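Local coordinates for pantothenate kinase (Coxiella burnetii, PDB 3TQC), which phosphorylates pantothenate with ATP to give 4'-phosphopantothenate and ADP, the first step of coenzyme A biosynthesis, at the interface of chains A and B. Coordinates in Å, arbitrary orientation; residue numbers count along the deposited sequence, not the author numbering. Chains: chain A/B, Pantothenate kinase.

Contact 1: the interface of chains A and B. Residues chain A 17-19, 320; chain B 81, 86, 88.
Residues A:Leu17 to A:Phe19 run in the extended backbone of strand 16-20, with phi/psi of -66°/144° at A:Leu17, and meet B:Tyr81 near the end of helix 52-84 and B:Lys86 and B:Glu88 in the loop beyond. The protein belongs to the prokaryotic pantothenate kinase family, and the two copies pack about a two-fold axis. A:Leu17 does most of the apolar work. Its branch A:Leu17 CD1 comes down on one face of the B:Tyr81 ring, offset toward the rim and 3.4 Å from B:Tyr81 CZ. This is a CH-pi contact, with A:Leu17 CD1 3.8 Å from the centroid of the B:Tyr81 ring. The other branch, A:Leu17 CD2, turns to the carboxylate of B:Glu88, with B:Glu88 CD 3.9 Å away. The phenol oxygen OH of B:Tyr81 ends against the backbone of A:Lys320, 3.3 Å from A:Lys320 CA. B:Lys86 bends once, at chi2 (-69°), then runs out straight to its ammonium. There B:Lys86 NZ donates a hydrogen bond to the backbone carbonyl O of A:Gln18 at 3.0 Å, tilted from the carbonyl plane. Beside that bond, water 1 links the backbone N of A:Gln18, 2.8 Å from the water oxygen, to the carboxylate of B:Glu88, with B:Glu88 OE2 3.1 Å from that water. A:Lys320 NZ stays 5.8 Å from B:Glu88 OE2, where opposite charges might still attract weakly.

Contact 2: the interface of chains A and B. Residues chain A 210, 220, 222, 225, 300; chain B 210, 222, 297, 300.
The carboxylate oxygen OD1 of A:Asp225 is gripped from both chains. Its own chain supplies the backbone N of A:Phe222 at 2.8 Å from A:Asp225 OD1, coming from above the carboxylate plane, while the partner supplies the guanidinium NE of B:Arg300. That NE-H is shared with the other oxygen: B:Arg300 NE lies 3.1 Å from A:Asp225 OD2, and both oxygens take it on their syn lone pairs. The result is a forked salt bridge with the carboxylate at the edge of the guanidinium and the two planes turned 36° apart. A bend at chi3 (61°) swings the B:Arg300 guanidinium to this position. B:Arg300 NH2 makes a weak bond to A:Asp225 OD2 and a sound one to water 2; the water is modelled very close to A:Asp225 OD2, so that link is doubtful. B:Arg300 CZ lies 3.5 Å from A:Phe222 CE2, and in the twin A:Arg300 CZ lies 3.4 Å from B:Phe222 CE2. Each ring leans a rim atom over one guanidinium face, the planes about 40° apart. Within chain A the CG2 methyl of A:Thr210 sits over the centre of the A:Phe222 ring, and the ring's tip, A:Phe222 CZ, meets B:Thr210 CG2 at 3.4 Å. The two threonine methyls touch obliquely across the interface, A:Thr210 CG2 3.6 Å from B:Thr210 CG2. At the side, B:Tyr297 lies alongside A:Gln220, B:Tyr297 CE1 3.6 Å from A:Gln220 CB.

Contact 3: the interface of chains A and B. Residues chain A 292, 296-297; chain B 213, 216, 220, 222.
Part of a two-fold interface between identical chains, this patch clamps A:Glu292, A:Pro296 and A:Tyr297 against a loop of the partner and so helps hold the likely dimer together. A backbone bond crosses here: B:Gln220 N donates to the carbonyl O of A:Pro296 at 2.8 Å and is nearly straight (171° at H). The B:Gln220 side chain lies alongside A:Tyr297, pointing the same way, with B:Gln220 CB 3.6 Å from A:Tyr297 CE1. The phenol tip meets the guanidinium of B:Arg213 with ring and guanidinium planes 74° apart. A:Tyr297 OH lies 2.8 Å from B:Arg213 NH1 but also over the guanidinium face, so any hydrogen bond here would be strongly bent. A bend in the arginine chain at chi2 (-84°) helps fold the group over the hydroxyl. The guanidinium's rotation is fixed from its own chain: B:Arg213 NH2 donates to the backbone O of B:Leu216 at 3.0 Å, in both the guanidinium and the carbonyl planes. A:Glu292 O also comes to 2.9 Å from B:Arg213 NH2 at the edge of the group, yet the N-H does not aim at it. Methyl CD1 of B:Leu216 presses on the extended A:Glu292 side chain, 3.4 Å from A:Glu292 CD. The phenol ring also meets the tip of B:Phe222 at its edge. On chain A the site spans the end of helix 271-294 and the start of 3-10 helix 295-300; on chain B it uses the loop leading from strand 199-203 into 3-10 helix 223-226.

Contact 1: the interface of chains A and B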
loop_
_atom_site.group_PDB
_atom_site.type_symbol
_atom_site.label_atom_id
_atom_site.label_comp_id
_atom_site.label_asym_id
_atom_site.label_seq_id
_atom_site.Cartn_x
_atom_site.Cartn_y
_atom_site.Cartn_z
ATOM N N LEU A 17 -0.267 -16.881 -5.332
ATOM C CA LEU A 17 -0.967 -18.098 -5.715
ATOM C C LEU A 17 -1.249 -18.012 -7.209
ATOM O O LEU A 17 -1.544 -16.941 -7.736
ATOM C CB LEU A 17 -2.286 -18.246 -4.955
ATOM C CG LEU A 17 -2.197 -18.508 -3.449
ATOM C CD1 LEU A 17 -3.559 -18.756 -2.847
ATOM C CD2 LEU A 17 -1.273 -19.671 -3.149
ATOM N N GLN A 18 -1.176 -19.139 -7.887
ATOM C CA GLN A 18 -1.274 -19.137 -9.328
ATOM C C GLN A 18 -2.311 -20.146 -9.783
ATOM O O GLN A 18 -2.259 -21.298 -9.375
ATOM C CB GLN A 18 0.090 -19.460 -9.905
ATOM C CG GLN A 18 0.406 -18.691 -11.146
ATOM C CD GLN A 18 1.773 -19.041 -11.713
ATOM O OE1 GLN A 18 2.798 -18.865 -11.049
ATOM N NE2 GLN A 18 1.789 -19.551 -12.947
ATOM N N PHE A 19 -3.254 -19.695 -10.609
ATOM C CA PHE A 19 -4.309 -20.554 -11.162
ATOM C C PHE A 19 -4.389 -20.464 -12.672
ATOM O O PHE A 19 -4.495 -19.368 -13.222
ATOM C CB PHE A 19 -5.686 -20.129 -10.651
ATOM C CG PHE A 19 -5.765 -19.949 -9.174
ATOM C CD1 PHE A 19 -6.293 -20.952 -8.368
ATOM C CD2 PHE A 19 -5.346 -18.773 -8.587
ATOM C CE1 PHE A 19 -6.393 -20.796 -7.001
ATOM C CE2 PHE A 19 -5.443 -18.607 -7.214
ATOM C CZ PHE A 19 -5.977 -19.627 -6.422
ATOM N N LYS A 320 -0.356 -14.273 -1.897
ATOM C CA LYS A 320 -0.480 -15.231 -0.809
ATOM C C LYS A 320 -0.712 -14.451 0.454
ATOM O O LYS A 320 -0.125 -13.369 0.633
ATOM C CB LYS A 320 0.789 -16.046 -0.634
ATOM C CG LYS A 320 1.102 -16.967 -1.791
ATOM C CD LYS A 320 2.443 -17.640 -1.583
ATOM C CE LYS A 320 2.818 -18.526 -2.750
ATOM N NZ LYS A 320 4.230 -19.014 -2.621
ATOM N N TYR B 81 -8.394 -20.087 1.056
ATOM C CA TYR B 81 -7.660 -21.234 0.509
ATOM C C TYR B 81 -8.537 -22.490 0.427
ATOM O O TYR B 81 -8.407 -23.284 -0.507
ATOM C CB TYR B 81 -6.396 -21.513 1.320
ATOM C CG TYR B 81 -5.272 -20.556 1.041
ATOM C CD1 TYR B 81 -3.979 -21.007 0.886
ATOM C CD2 TYR B 81 -5.502 -19.200 0.906
ATOM C CE1 TYR B 81 -2.944 -20.122 0.628
ATOM C CE2 TYR B 81 -4.486 -18.327 0.664
ATOM C CZ TYR B 81 -3.210 -18.782 0.524
ATOM O OH TYR B 81 -2.206 -17.879 0.265
ATOM N N LYS B 86 -6.624 -24.500 -2.401
ATOM C CA LYS B 86 -5.163 -24.372 -2.358
ATOM C C LYS B 86 -4.642 -24.927 -1.039
ATOM O O LYS B 86 -5.146 -24.575 0.018
ATOM C CB LYS B 86 -4.736 -22.913 -2.541
ATOM C CG LYS B 86 -4.829 -22.398 -3.987
ATOM C CD LYS B 86 -3.776 -23.049 -4.895
ATOM C CE LYS B 86 -3.843 -22.567 -6.335
ATOM N NZ LYS B 86 -2.855 -23.290 -7.202
ATOM N N GLU B 88 -1.530 -24.602 0.056
ATOM C CA GLU B 88 -0.365 -23.877 0.498
ATOM C C GLU B 88 -0.620 -23.268 1.871
ATOM O O GLU B 88 -1.724 -22.822 2.164
ATOM C CB GLU B 88 0.031 -22.776 -0.501
ATOM C CG GLU B 88 0.778 -23.275 -1.736
ATOM C CD GLU B 88 -0.077 -23.342 -2.991
ATOM O OE1 GLU B 88 -1.312 -23.537 -2.875
ATOM O OE2 GLU B 88 0.501 -23.198 -4.102
HETATM O O HOH W 1 -0.198 -21.466 -6.583
#

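Contact 2: the interface of chains A and B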
loop_
_atom_site.group_PDB
_atom_site.type_symbol
_atom_site.label_atom_id
_atom_site.label_comp_id
_atom_site.label_asym_id
_atom_site.label_seq_id
_atom_site.Cartn_x
_atom_site.Cartn_y
_atom_site.Cartn_z
ATOM N N THR A 210 2.461 6.322 -7.965
ATOM C CA THR A 210 2.729 7.229 -6.867
ATOM C C THR A 210 2.583 8.662 -7.348
ATOM O O THR A 210 2.414 8.913 -8.544
ATOM C CB THR A 210 4.137 7.029 -6.280
ATOM O OG1 THR A 210 5.129 7.347 -7.261
ATOM C CG2 THR A 210 4.322 5.597 -5.822
ATOM N N GLN A 220 3.191 12.877 1.183
ATOM C CA GLN A 220 2.904 11.972 0.083
ATOM C C GLN A 220 2.037 10.806 0.520
ATOM O O GLN A 220 2.399 10.036 1.421
ATOM C CB GLN A 220 4.194 11.427 -0.542
ATOM C CG GLN A 220 5.034 12.454 -1.296
ATOM C CD GLN A 220 4.290 13.101 -2.451
ATOM O OE1 GLN A 220 3.374 12.511 -3.027
ATOM N NE2 GLN A 220 4.673 14.328 -2.784
ATOM N N PHE A 222 -0.616 7.890 -1.646
ATOM C CA PHE A 222 -0.893 7.384 -2.954
ATOM C C PHE A 222 -2.330 6.914 -2.980
ATOM O O PHE A 222 -2.938 6.667 -1.930
ATOM C CB PHE A 222 0.041 6.222 -3.249
ATOM C CG PHE A 222 1.468 6.478 -2.876
ATOM C CD1 PHE A 222 2.082 7.672 -3.203
ATOM C CD2 PHE A 222 2.216 5.495 -2.250
ATOM C CE1 PHE A 222 3.410 7.890 -2.882
ATOM C CE2 PHE A 222 3.521 5.708 -1.930
ATOM C CZ PHE A 222 4.124 6.902 -2.239
ATOM N N ASP A 225 -3.086 3.925 -0.859
ATOM C CA ASP A 225 -3.297 4.099 0.576
ATOM C C ASP A 225 -4.791 4.223 0.928
ATOM O O ASP A 225 -5.159 4.190 2.114
ATOM C CB ASP A 225 -2.531 5.319 1.072
ATOM C CG ASP A 225 -1.024 5.163 0.901
ATOM O OD1 ASP A 225 -0.343 6.139 0.546
ATOM O OD2 ASP A 225 -0.511 4.047 1.098
ATOM N N ARG A 300 2.208 -4.441 -7.889
ATOM C CA ARG A 300 1.624 -3.913 -6.681
ATOM C C ARG A 300 0.228 -4.501 -6.500
ATOM O O ARG A 300 -0.286 -4.508 -5.393
ATOM C CB ARG A 300 1.562 -2.398 -6.741
ATOM C CG ARG A 300 2.941 -1.725 -6.863
ATOM C CD ARG A 300 2.841 -0.237 -6.495
ATOM N NE ARG A 300 2.489 -0.017 -5.084
ATOM C CZ ARG A 300 1.569 0.837 -4.627
ATOM N NH1 ARG A 300 0.873 1.615 -5.442
ATOM N NH2 ARG A 300 1.353 0.925 -3.321
ATOM N N THR B 210 9.177 5.002 -1.368
ATOM C CA THR B 210 9.123 4.334 -2.652
ATOM C C THR B 210 10.532 4.186 -3.182
ATOM O O THR B 210 11.459 4.841 -2.698
ATOM C CB THR B 210 8.322 5.166 -3.650
ATOM O OG1 THR B 210 8.848 6.492 -3.668
ATOM C CG2 THR B 210 6.853 5.210 -3.257
ATOM N N PHE B 222 7.163 -1.433 -3.719
ATOM C CA PHE B 222 7.581 -0.749 -2.511
ATOM C C PHE B 222 7.611 -1.731 -1.365
ATOM O O PHE B 222 6.950 -2.762 -1.421
ATOM C CB PHE B 222 6.588 0.359 -2.177
ATOM C CG PHE B 222 6.212 1.199 -3.353
ATOM C CD1 PHE B 222 7.171 1.595 -4.267
ATOM C CD2 PHE B 222 4.907 1.611 -3.540
ATOM C CE1 PHE B 222 6.833 2.368 -5.342
ATOM C CE2 PHE B 222 4.576 2.396 -4.620
ATOM C CZ PHE B 222 5.545 2.768 -5.519
ATOM N N TYR B 297 6.021 10.605 4.399
ATOM C CA TYR B 297 5.261 9.381 4.187
ATOM C C TYR B 297 4.499 8.962 5.441
ATOM O O TYR B 297 3.868 7.919 5.449
ATOM C CB TYR B 297 6.188 8.268 3.676
ATOM C CG TYR B 297 6.795 8.631 2.353
ATOM C CD1 TYR B 297 6.064 8.500 1.184
ATOM C CD2 TYR B 297 8.088 9.163 2.269
ATOM C CE1 TYR B 297 6.608 8.866 -0.056
ATOM C CE2 TYR B 297 8.639 9.530 1.039
ATOM C CZ TYR B 297 7.893 9.378 -0.114
ATOM O OH TYR B 297 8.424 9.736 -1.338
ATOM N N ARG B 300 1.009 7.513 5.305
ATOM C CA ARG B 300 0.775 6.205 4.690
ATOM C C ARG B 300 0.533 5.118 5.738
ATOM O O ARG B 300 0.091 4.055 5.399
ATOM C CB ARG B 300 1.932 5.788 3.788
ATOM C CG ARG B 300 2.183 6.700 2.619
ATOM C CD ARG B 300 3.089 6.017 1.613
ATOM N NE ARG B 300 2.465 4.796 1.100
ATOM C CZ ARG B 300 3.095 3.652 0.848
ATOM N NH1 ARG B 300 4.405 3.531 1.038
ATOM N NH2 ARG B 300 2.387 2.607 0.408
HETATM O O HOH W 2 -0.544 2.059 -0.264
#

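Contact 3: the interface of chains A and B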
loop_
_atom_site.group_PDB
_atom_site.type_symbol
_atom_site.label_atom_id
_atom_site.label_comp_id
_atom_site.label_asym_id
_atom_site.label_seq_id
_atom_site.Cartn_x
_atom_site.Cartn_y
_atom_site.Cartn_z
ATOM N N GLU A 292 5.305 3.041 -19.641
ATOM C CA GLU A 292 6.042 3.985 -18.799
ATOM C C GLU A 292 5.383 4.170 -17.457
ATOM O O GLU A 292 6.064 4.445 -16.470
ATOM C CB GLU A 292 6.181 5.355 -19.481
ATOM C CG GLU A 292 7.200 5.376 -20.625
ATOM C CD GLU A 292 7.408 6.761 -21.238
ATOM O OE1 GLU A 292 6.624 7.692 -20.966
ATOM O OE2 GLU A 292 8.373 6.931 -22.010
ATOM N N PRO A 296 4.714 -0.862 -15.202
ATOM C CA PRO A 296 5.695 -0.931 -14.141
ATOM C C PRO A 296 5.107 -1.176 -12.739
ATOM O O PRO A 296 5.793 -1.696 -11.878
ATOM C CB PRO A 296 6.372 0.429 -14.227
ATOM C CG PRO A 296 6.296 0.751 -15.660
ATOM C CD PRO A 296 4.925 0.325 -16.042
ATOM N N TYR A 297 3.854 -0.798 -12.530
ATOM C CA TYR A 297 3.230 -0.932 -11.223
ATOM C C TYR A 297 2.314 -2.146 -11.114
ATOM O O TYR A 297 1.583 -2.287 -10.146
ATOM C CB TYR A 297 2.488 0.361 -10.872
ATOM C CG TYR A 297 3.425 1.536 -10.747
ATOM C CD1 TYR A 297 4.093 1.793 -9.561
ATOM C CD2 TYR A 297 3.668 2.373 -11.832
ATOM C CE1 TYR A 297 4.960 2.863 -9.450
ATOM C CE2 TYR A 297 4.524 3.440 -11.728
ATOM C CZ TYR A 297 5.171 3.675 -10.543
ATOM O OH TYR A 297 6.020 4.750 -10.452
ATOM N N ARG B 213 13.134 5.492 -9.658
ATOM C CA ARG B 213 12.895 5.012 -11.025
ATOM C C ARG B 213 14.209 5.137 -11.798
ATOM O O ARG B 213 14.506 6.202 -12.321
ATOM C CB ARG B 213 11.797 5.819 -11.759
ATOM C CG ARG B 213 10.537 6.208 -10.962
ATOM C CD ARG B 213 9.459 5.128 -10.905
ATOM N NE ARG B 213 8.851 4.757 -12.193
ATOM C CZ ARG B 213 7.816 5.367 -12.782
ATOM N NH1 ARG B 213 7.246 6.439 -12.249
ATOM N NH2 ARG B 213 7.354 4.908 -13.940
ATOM N N LEU B 216 11.789 4.695 -16.418
ATOM C CA LEU B 216 10.336 4.689 -16.310
ATOM C C LEU B 216 9.791 3.260 -16.357
ATOM O O LEU B 216 8.891 2.919 -15.597
ATOM C CB LEU B 216 9.708 5.519 -17.437
ATOM C CG LEU B 216 9.883 7.039 -17.356
ATOM C CD1 LEU B 216 9.434 7.700 -18.650
ATOM C CD2 LEU B 216 9.131 7.625 -16.160
ATOM N N GLN B 220 8.261 -1.588 -10.478
ATOM C CA GLN B 220 8.274 -0.885 -9.210
ATOM C C GLN B 220 7.398 -1.596 -8.197
ATOM O O GLN B 220 6.199 -1.778 -8.404
ATOM C CB GLN B 220 7.798 0.571 -9.371
ATOM C CG GLN B 220 8.713 1.487 -10.229
ATOM C CD GLN B 220 10.144 1.605 -9.693
ATOM O OE1 GLN B 220 10.364 1.819 -8.497
ATOM N NE2 GLN B 220 11.117 1.456 -10.578
ATOM N N PHE B 222 7.163 -1.433 -3.719
ATOM C CA PHE B 222 7.581 -0.749 -2.511
ATOM C C PHE B 222 7.611 -1.731 -1.365
ATOM O O PHE B 222 6.950 -2.762 -1.421
ATOM C CB PHE B 222 6.588 0.359 -2.177
ATOM C CG PHE B 222 6.212 1.199 -3.353
ATOM C CD1 PHE B 222 7.171 1.595 -4.267
ATOM C CD2 PHE B 222 4.907 1.611 -3.540
ATOM C CE1 PHE B 222 6.833 2.368 -5.342
ATOM C CE2 PHE B 222 4.576 2.396 -4.620
ATOM C CZ PHE B 222 5.545 2.768 -5.519
#

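Contact 2 and contact 3 are neighbours, their C-alpha centres about 12 Å apart, and they share B:Phe222. Both pair 3-10 helix 295-300 of one chain with the loop ahead of 3-10 helix 223-226 of the other, and contact 2 also with that helix. B:Tyr297 meets A:Gln220 in contact 2 and A:Tyr297 meets B:Gln220 in contact 3. Contact 1 lies about 26 Å from contact 2 and 25 Å from contact 3, between C-alpha centres, and draws on strand 16-20, helix 52-84 and the C-terminal end. Two-fold symmetry repeats all three, which should restrain relative rotation of the chains.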